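Local coordinates for protein putative Nudix hydrolase DR_0079 (Deinococcus radiodurans, PDB 2O5F) that hydrolyses nucleoside 5'-di- and triphosphates to monophosphates, with a marked preference for CDP and CTP and magnesium as cofactor, at residues Arg87-Asn91 with Ile128-Ile134; Arg35-Leu41 with Val66-Val72. One frame throughout, in Å; residues are numbered along the deposited sequence.

Contact 1 of 2, residues Arg87-Asn91 with Ile128-Ile134; sequences REELN and IFNPNDI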
ATOM      1  N   ARG A  87     -10.678   3.548  -4.003  1.00 26.45           N
ATOM      2  CA  ARG A  87     -11.717   4.533  -4.253  1.00 30.17           C
ATOM      3  C   ARG A  87     -11.725   5.676  -3.243  1.00 30.62           C
ATOM      4  O   ARG A  87     -11.995   6.815  -3.611  1.00 30.02           O
ATOM      5  CB  ARG A  87     -13.087   3.860  -4.322  1.00 33.20           C
ATOM      6  CG  ARG A  87     -13.543   3.200  -3.055  1.00 39.81           C
ATOM      7  CD  ARG A  87     -14.638   2.207  -3.388  1.00 44.68           C
ATOM      8  NE  ARG A  87     -15.634   2.780  -4.288  1.00 47.28           N
ATOM      9  CZ  ARG A  87     -16.509   2.053  -4.974  1.00 49.78           C
ATOM     10  NH1 ARG A  87     -16.502   0.728  -4.858  1.00 49.56           N
ATOM     11  NH2 ARG A  87     -17.391   2.645  -5.772  1.00 50.54           N
ATOM     12  N   GLU A  88     -11.409   5.399  -1.980  1.00 31.84           N
ATOM     13  CA  GLU A  88     -11.405   6.476  -0.996  1.00 33.33           C
ATOM     14  C   GLU A  88     -10.169   7.376  -1.049  1.00 31.39           C
ATOM     15  O   GLU A  88     -10.242   8.541  -0.673  1.00 32.45           O
ATOM     16  CB  GLU A  88     -11.571   5.924   0.421  1.00 37.81           C
ATOM     17  CG  GLU A  88     -10.394   5.128   0.931  1.00 44.24           C
ATOM     18  CD  GLU A  88     -10.556   4.716   2.385  1.00 48.03           C
ATOM     19  OE1 GLU A  88      -9.666   4.009   2.900  1.00 49.88           O
ATOM     20  OE2 GLU A  88     -11.566   5.098   3.016  1.00 51.20           O
ATOM     21  N   GLU A  89      -9.040   6.852  -1.518  1.00 29.24           N
ATOM     22  CA  GLU A  89      -7.824   7.655  -1.589  1.00 26.62           C
ATOM     23  C   GLU A  89      -7.551   8.236  -2.978  1.00 25.46           C
ATOM     24  O   GLU A  89      -7.092   9.371  -3.097  1.00 21.98           O
ATOM     25  CB  GLU A  89      -6.605   6.831  -1.156  1.00 30.30           C
ATOM     26  CG  GLU A  89      -6.721   6.183   0.226  1.00 35.35           C
ATOM     27  CD  GLU A  89      -5.477   5.394   0.613  1.00 40.55           C
ATOM     28  OE1 GLU A  89      -5.013   4.556  -0.198  1.00 39.43           O
ATOM     29  OE2 GLU A  89      -4.971   5.598   1.740  1.00 43.36           O
ATOM     30  N   LEU A  90      -7.829   7.464  -4.023  1.00 22.61           N
ATOM     31  CA  LEU A  90      -7.549   7.925  -5.382  1.00 24.57           C
ATOM     32  C   LEU A  90      -8.785   8.124  -6.241  1.00 23.00           C
ATOM     33  O   LEU A  90      -8.672   8.541  -7.393  1.00 24.83           O
ATOM     34  CB  LEU A  90      -6.625   6.925  -6.090  1.00 24.29           C
ATOM     35  CG  LEU A  90      -5.264   6.571  -5.476  1.00 26.84           C
ATOM     36  CD1 LEU A  90      -4.483   5.716  -6.481  1.00 26.30           C
ATOM     37  CD2 LEU A  90      -4.469   7.836  -5.155  1.00 22.48           C
ATOM     38  N   ASN A  91      -9.957   7.842  -5.678  1.00 23.39           N
ATOM     39  CA  ASN A  91     -11.212   7.952  -6.414  1.00 23.68           C
ATOM     40  C   ASN A  91     -11.125   7.109  -7.672  1.00 25.09           C
ATOM     41  O   ASN A  91     -11.571   7.518  -8.744  1.00 24.97           O
ATOM     42  CB  ASN A  91     -11.513   9.405  -6.792  1.00 22.84           C
ATOM     43  CG  ASN A  91     -11.956  10.224  -5.609  1.00 24.17           C
ATOM     44  OD1 ASN A  91     -11.286  11.174  -5.206  1.00 26.35           O
ATOM     45  ND2 ASN A  91     -13.089   9.852  -5.035  1.00 23.29           N
ATOM     46  N   ILE A 128      -7.493  11.545  -9.640  1.00 20.48           N
ATOM     47  CA  ILE A 128      -8.140  12.711  -9.044  1.00 22.69           C
ATOM     48  C   ILE A 128      -8.197  12.288  -7.585  1.00 20.90           C
ATOM     49  O   ILE A 128      -9.236  11.870  -7.081  1.00 24.49           O
ATOM     50  CB  ILE A 128      -9.567  12.898  -9.580  1.00 24.47           C
ATOM     51  CG1 ILE A 128      -9.544  12.901 -11.116  1.00 26.32           C
ATOM     52  CG2 ILE A 128     -10.161  14.208  -9.064  1.00 26.77           C
ATOM     53  CD1 ILE A 128      -8.626  13.933 -11.716  1.00 26.51           C
ATOM     54  N   PHE A 129      -7.054  12.395  -6.926  1.00 21.99           N
ATOM     55  CA  PHE A 129      -6.905  11.981  -5.538  1.00 21.64           C
ATOM     56  C   PHE A 129      -7.711  12.782  -4.522  1.00 22.20           C
ATOM     57  O   PHE A 129      -8.158  13.891  -4.802  1.00 21.48           O
ATOM     58  CB  PHE A 129      -5.416  12.001  -5.165  1.00 19.79           C
ATOM     59  CG  PHE A 129      -4.790  13.370  -5.220  1.00 21.99           C
ATOM     60  CD1 PHE A 129      -4.863  14.226  -4.124  1.00 21.08           C
ATOM     61  CD2 PHE A 129      -4.142  13.811  -6.376  1.00 22.04           C
ATOM     62  CE1 PHE A 129      -4.305  15.499  -4.177  1.00 22.85           C
ATOM     63  CE2 PHE A 129      -3.580  15.079  -6.440  1.00 24.65           C
ATOM     64  CZ  PHE A 129      -3.658  15.933  -5.336  1.00 24.17           C
ATOM     65  N   ASN A 130      -7.898  12.188  -3.347  1.00 23.42           N
ATOM     66  CA  ASN A 130      -8.626  12.822  -2.249  1.00 25.73           C
ATOM     67  C   ASN A 130      -7.622  13.680  -1.477  1.00 26.16           C
ATOM     68  O   ASN A 130      -6.708  13.158  -0.828  1.00 24.95           O
ATOM     69  CB  ASN A 130      -9.240  11.747  -1.345  1.00 27.12           C
ATOM     70  CG  ASN A 130      -9.856  12.322  -0.079  1.00 30.10           C
ATOM     71  OD1 ASN A 130     -10.073  13.528   0.032  1.00 30.86           O
ATOM     72  ND2 ASN A 130     -10.144  11.451   0.883  1.00 32.35           N
ATOM     73  N   PRO A 131      -7.782  15.012  -1.544  1.00 28.10           N
ATOM     74  CA  PRO A 131      -6.917  15.993  -0.881  1.00 28.31           C
ATOM     75  C   PRO A 131      -6.875  15.929   0.637  1.00 29.71           C
ATOM     76  O   PRO A 131      -6.020  16.563   1.261  1.00 30.25           O
ATOM     77  CB  PRO A 131      -7.477  17.331  -1.357  1.00 30.07           C
ATOM     78  CG  PRO A 131      -8.154  16.998  -2.646  1.00 31.95           C
ATOM     79  CD  PRO A 131      -8.830  15.698  -2.317  1.00 28.44           C
ATOM     80  N   ASN A 132      -7.798  15.190   1.233  1.00 29.35           N
ATOM     81  CA  ASN A 132      -7.836  15.096   2.685  1.00 31.92           C
ATOM     82  C   ASN A 132      -6.651  14.314   3.239  1.00 33.45           C
ATOM     83  O   ASN A 132      -6.231  14.537   4.375  1.00 33.37           O
ATOM     84  CB  ASN A 132      -9.148  14.453   3.146  1.00 31.47           C
ATOM     85  CG  ASN A 132      -9.374  14.597   4.646  1.00 33.08           C
ATOM     86  OD1 ASN A 132      -9.285  15.698   5.192  1.00 33.03           O
ATOM     87  ND2 ASN A 132      -9.671  13.485   5.314  1.00 29.98           N
ATOM     88  N   ASP A 133      -6.104  13.401   2.446  1.00 34.09           N
ATOM     89  CA  ASP A 133      -4.970  12.617   2.919  1.00 34.80           C
ATOM     90  C   ASP A 133      -3.734  12.776   2.034  1.00 30.95           C
ATOM     91  O   ASP A 133      -2.621  12.446   2.444  1.00 29.95           O
ATOM     92  CB  ASP A 133      -5.355  11.139   3.009  1.00 40.48           C
ATOM     93  CG  ASP A 133      -4.318  10.313   3.745  1.00 45.89           C
ATOM     94  OD1 ASP A 133      -4.001  10.654   4.906  1.00 49.16           O
ATOM     95  OD2 ASP A 133      -3.822   9.319   3.168  1.00 50.38           O
ATOM     96  N   ILE A 134      -3.934  13.298   0.828  1.00 27.17           N
ATOM     97  CA  ILE A 134      -2.843  13.487  -0.121  1.00 24.60           C
ATOM     98  C   ILE A 134      -2.696  14.943  -0.540  1.00 23.93           C
ATOM     99  O   ILE A 134      -3.645  15.549  -1.032  1.00 22.57           O
ATOM    100  CB  ILE A 134      -3.079  12.631  -1.381  1.00 25.90           C
ATOM    101  CG1 ILE A 134      -3.126  11.151  -0.988  1.00 26.45           C
ATOM    102  CG2 ILE A 134      -2.001  12.914  -2.419  1.00 23.62           C
ATOM    103  CD1 ILE A 134      -3.457  10.217  -2.139  1.00 29.32           C
TER
HETATM  104  O   HOH W   1      -9.119   9.164 -10.081  1.00 20.53           O
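At the end of helix 78-90 the carbonyls of Glu88, Glu89 and Leu90 find donors in or through the loop 128-134. Asn130 does most of this work: its backbone N gives a nearly straight bond to Glu89 O (2.9 Å, 170°), while its ND2 reaches Glu88 O in a weak one at 3.3 Å. Its OD1 turns back on its own loop and accepts from Asn132 N at 3.1 Å, an Asx turn. Next along the helix, Leu90 O accepts a hydrogen bond from water 1 (2.8 Å), which in turn accepts from Ile128 N (2.9 Å). Residues 87-91 close the Nudix box, whose helix carries the acidic residues inferred to bind Mg(2+), Glu89 among them. The CA-to-CB bond of Glu89 points away from the loop, yet its OE2 comes to 4.1 Å from Asp133 OD2, two like charges; Arg53 makes long, weak ion pairs with both side chains, and Glu89 OE1 accepts from Gly69 N. Beneath the polar links, Leu90 CD2 packs on Ile134 CD1 at 4.0 Å and on Phe129 CB at 4.3 Å. Asn91 leaves the helix with positive phi (55°), its N still weakly bonded to Arg87 O at 3.1 Å.

Contact 2 of 2, residues Arg35-Leu41 with Val66-Val72; sequences RVVNAFL and VSVGGAV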
ATOM      1  N   ARG A  35      -3.196  -7.542   8.790  1.00 22.40           N
ATOM      2  CA  ARG A  35      -3.057  -7.490   7.337  1.00 22.62           C
ATOM      3  C   ARG A  35      -3.313  -6.101   6.743  1.00 21.74           C
ATOM      4  O   ARG A  35      -4.197  -5.366   7.189  1.00 19.38           O
ATOM      5  CB  ARG A  35      -4.017  -8.510   6.694  1.00 23.76           C
ATOM      6  CG  ARG A  35      -3.983  -9.871   7.385  1.00 26.76           C
ATOM      7  CD  ARG A  35      -4.494 -11.049   6.545  1.00 31.66           C
ATOM      8  NE  ARG A  35      -5.941 -11.144   6.471  1.00 33.54           N
ATOM      9  CZ  ARG A  35      -6.620 -12.276   6.277  1.00 32.98           C
ATOM     10  NH1 ARG A  35      -5.994 -13.444   6.135  1.00 32.26           N
ATOM     11  NH2 ARG A  35      -7.940 -12.239   6.232  1.00 31.87           N
ATOM     12  N   VAL A  36      -2.512  -5.744   5.746  1.00 18.80           N
ATOM     13  CA  VAL A  36      -2.663  -4.473   5.047  1.00 18.21           C
ATOM     14  C   VAL A  36      -2.569  -4.744   3.548  1.00 17.97           C
ATOM     15  O   VAL A  36      -2.171  -5.831   3.130  1.00 20.81           O
ATOM     16  CB  VAL A  36      -1.549  -3.458   5.428  1.00 18.41           C
ATOM     17  CG1 VAL A  36      -1.607  -3.155   6.924  1.00 18.34           C
ATOM     18  CG2 VAL A  36      -0.175  -4.007   5.043  1.00 20.79           C
ATOM     19  N   VAL A  37      -2.955  -3.763   2.746  1.00 19.40           N
ATOM     20  CA  VAL A  37      -2.856  -3.891   1.298  1.00 20.22           C
ATOM     21  C   VAL A  37      -2.054  -2.682   0.832  1.00 19.07           C
ATOM     22  O   VAL A  37      -2.100  -1.614   1.447  1.00 18.21           O
ATOM     23  CB  VAL A  37      -4.247  -3.891   0.597  1.00 20.50           C
ATOM     24  CG1 VAL A  37      -4.898  -5.265   0.707  1.00 23.73           C
ATOM     25  CG2 VAL A  37      -5.152  -2.833   1.221  1.00 24.33           C
ATOM     26  N   ASN A  38      -1.302  -2.869  -0.243  1.00 18.09           N
ATOM     27  CA  ASN A  38      -0.493  -1.807  -0.809  1.00 18.92           C
ATOM     28  C   ASN A  38      -0.578  -1.981  -2.315  1.00 19.36           C
ATOM     29  O   ASN A  38      -0.681  -3.106  -2.808  1.00 22.20           O
ATOM     30  CB  ASN A  38       0.963  -1.920  -0.346  1.00 19.88           C
ATOM     31  CG  ASN A  38       1.169  -1.416   1.078  1.00 18.33           C
ATOM     32  OD1 ASN A  38       0.896  -0.260   1.380  1.00 19.55           O
ATOM     33  ND2 ASN A  38       1.652  -2.286   1.954  1.00 20.09           N
ATOM     34  N   ALA A  39      -0.569  -0.876  -3.044  1.00 18.88           N
ATOM     35  CA  ALA A  39      -0.629  -0.959  -4.496  1.00 18.41           C
ATOM     36  C   ALA A  39       0.128   0.187  -5.121  1.00 19.05           C
ATOM     37  O   ALA A  39       0.289   1.250  -4.523  1.00 19.24           O
ATOM     38  CB  ALA A  39      -2.078  -0.952  -4.975  1.00 15.73           C
ATOM     39  N   PHE A  40       0.609  -0.066  -6.331  1.00 18.31           N
ATOM     40  CA  PHE A  40       1.341   0.908  -7.100  1.00 18.16           C
ATOM     41  C   PHE A  40       0.592   1.115  -8.402  1.00 19.34           C
ATOM     42  O   PHE A  40       0.133   0.156  -9.021  1.00 20.27           O
ATOM     43  CB  PHE A  40       2.749   0.400  -7.413  1.00 20.99           C
ATOM     44  CG  PHE A  40       3.675   0.414  -6.238  1.00 21.35           C
ATOM     45  CD1 PHE A  40       4.132   1.616  -5.716  1.00 21.20           C
ATOM     46  CD2 PHE A  40       4.100  -0.776  -5.655  1.00 23.03           C
ATOM     47  CE1 PHE A  40       5.008   1.638  -4.622  1.00 22.52           C
ATOM     48  CE2 PHE A  40       4.974  -0.765  -4.558  1.00 25.09           C
ATOM     49  CZ  PHE A  40       5.425   0.449  -4.045  1.00 23.93           C
ATOM     50  N   LEU A  41       0.454   2.372  -8.791  1.00 18.98           N
ATOM     51  CA  LEU A  41      -0.188   2.728 -10.045  1.00 19.21           C
ATOM     52  C   LEU A  41       0.988   2.967 -10.994  1.00 19.90           C
ATOM     53  O   LEU A  41       1.795   3.866 -10.762  1.00 17.82           O
ATOM     54  CB  LEU A  41      -0.989   4.019  -9.869  1.00 18.57           C
ATOM     55  CG  LEU A  41      -1.660   4.599 -11.118  1.00 21.80           C
ATOM     56  CD1 LEU A  41      -2.780   3.669 -11.572  1.00 20.88           C
ATOM     57  CD2 LEU A  41      -2.223   5.980 -10.804  1.00 21.98           C
ATOM     58  N   VAL A  66       3.057   4.642  -0.872  1.00 17.37           N
ATOM     59  CA  VAL A  66       2.590   3.825  -1.988  1.00 18.22           C
ATOM     60  C   VAL A  66       1.398   4.572  -2.586  1.00 17.56           C
ATOM     61  O   VAL A  66       0.794   5.432  -1.929  1.00 16.71           O
ATOM     62  CB  VAL A  66       2.094   2.417  -1.527  1.00 19.06           C
ATOM     63  CG1 VAL A  66       3.263   1.567  -1.055  1.00 20.30           C
ATOM     64  CG2 VAL A  66       1.068   2.572  -0.401  1.00 19.98           C
ATOM     65  N   SER A  67       1.048   4.237  -3.824  1.00 16.82           N
ATOM     66  CA  SER A  67      -0.083   4.874  -4.500  1.00 17.64           C
ATOM     67  C   SER A  67      -1.382   4.699  -3.714  1.00 17.57           C
ATOM     68  O   SER A  67      -2.154   5.647  -3.549  1.00 16.44           O
ATOM     69  CB  SER A  67      -0.268   4.272  -5.895  1.00 19.09           C
ATOM     70  OG  SER A  67       0.948   4.320  -6.645  1.00 21.12           O
ATOM     71  N   VAL A  68      -1.614   3.474  -3.247  1.00 20.46           N
ATOM     72  CA  VAL A  68      -2.821   3.129  -2.484  1.00 22.06           C
ATOM     73  C   VAL A  68      -2.414   2.181  -1.362  1.00 21.62           C
ATOM     74  O   VAL A  68      -1.731   1.192  -1.606  1.00 19.56           O
ATOM     75  CB  VAL A  68      -3.852   2.356  -3.343  1.00 24.12           C
ATOM     76  CG1 VAL A  68      -5.185   2.301  -2.615  1.00 27.09           C
ATOM     77  CG2 VAL A  68      -3.991   2.988  -4.707  1.00 26.00           C
ATOM     78  N   GLY A  69      -2.836   2.464  -0.136  1.00 21.19           N
ATOM     79  CA  GLY A  69      -2.475   1.573   0.950  1.00 21.88           C
ATOM     80  C   GLY A  69      -3.312   1.739   2.198  1.00 23.54           C
ATOM     81  O   GLY A  69      -3.733   2.845   2.527  1.00 23.80           O
ATOM     82  N   GLY A  70      -3.552   0.638   2.901  1.00 23.05           N
ATOM     83  CA  GLY A  70      -4.333   0.717   4.121  1.00 22.93           C
ATOM     84  C   GLY A  70      -4.557  -0.637   4.755  1.00 22.74           C
ATOM     85  O   GLY A  70      -4.343  -1.675   4.125  1.00 21.23           O
ATOM     86  N   ALA A  71      -5.007  -0.624   6.006  1.00 23.18           N
ATOM     87  CA  ALA A  71      -5.264  -1.854   6.731  1.00 23.63           C
ATOM     88  C   ALA A  71      -6.526  -2.546   6.232  1.00 25.02           C
ATOM     89  O   ALA A  71      -7.482  -1.892   5.820  1.00 24.01           O
ATOM     90  CB  ALA A  71      -5.388  -1.557   8.227  1.00 26.45           C
ATOM     91  N   VAL A  72      -6.517  -3.873   6.270  1.00 23.38           N
ATOM     92  CA  VAL A  72      -7.667  -4.667   5.852  1.00 23.86           C
ATOM     93  C   VAL A  72      -8.598  -4.760   7.063  1.00 25.93           C
ATOM     94  O   VAL A  72      -8.162  -5.118   8.162  1.00 24.90           O
ATOM     95  CB  VAL A  72      -7.254  -6.102   5.453  1.00 23.30           C
ATOM     96  CG1 VAL A  72      -8.469  -6.887   4.993  1.00 20.64           C
ATOM     97  CG2 VAL A  72      -6.197  -6.061   4.362  1.00 23.87           C
TER
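Strands 35-41 and 68-71 run antiparallel at the edge of the mixed sheet of the Nudix fold, and a classic beta bulge, Ser67 and Val68 facing Ala39, interrupts their pairing at one end. Val37 pairs with Gly70 through two bonds (Val37 N to Gly70 O 2.9 Å, Gly70 N to Val37 O 3.0 Å). Val37 and Ala39 share a face with Val68, whose CB lies 4.1 Å from Ala39 CB; helix 78-90 covers this side through Phe82 and Leu90. Val72, in the t rotamer, brings CG2 to 4.0 Å from Val37 CG1. On the other face, Asn38 (m, chi1 -78°) turns its end toward segment 66-72, OD1 coming 3.3 Å from Val66 CG2; a CB on Gly69 would clash with that oxygen. Phe40, likewise m, brings CZ within 3.9 Å of Val66 CG1, beside Leu159 and Val163 of helix 159-166. In the bulge, Ser67 (chi1 -53°) bonds through OG to Trp49 O and accepts from Leu41 N at 2.9 Å.

Contact 2 lies near the middle of the chain and forms part of the central sheet; the centre of contact 1 lies about 14 Å from the centre of the chain, where a helix end meets a partly exposed loop. Backbone strand pairing, broken by one bulge, dominates contact 2, whereas contact 1 mixes hydrogen bonds from the backbone NH and, weakly, the side chain of Asn130 to helix carbonyls with a water bridge and neighbouring carboxylates. Strand 68-71 and helix 78-90 follow each other, and the two contacts hold the opening and closing residues of the Nudix box. They also touch directly: Glu89 OE1 lies 3.0 Å from Gly69 N, a probable hydrogen bond, and Leu90 CD1 packs 3.3 Å from Val68 CG2, setting an inferred Mg(2+) ligand against the sheet edge.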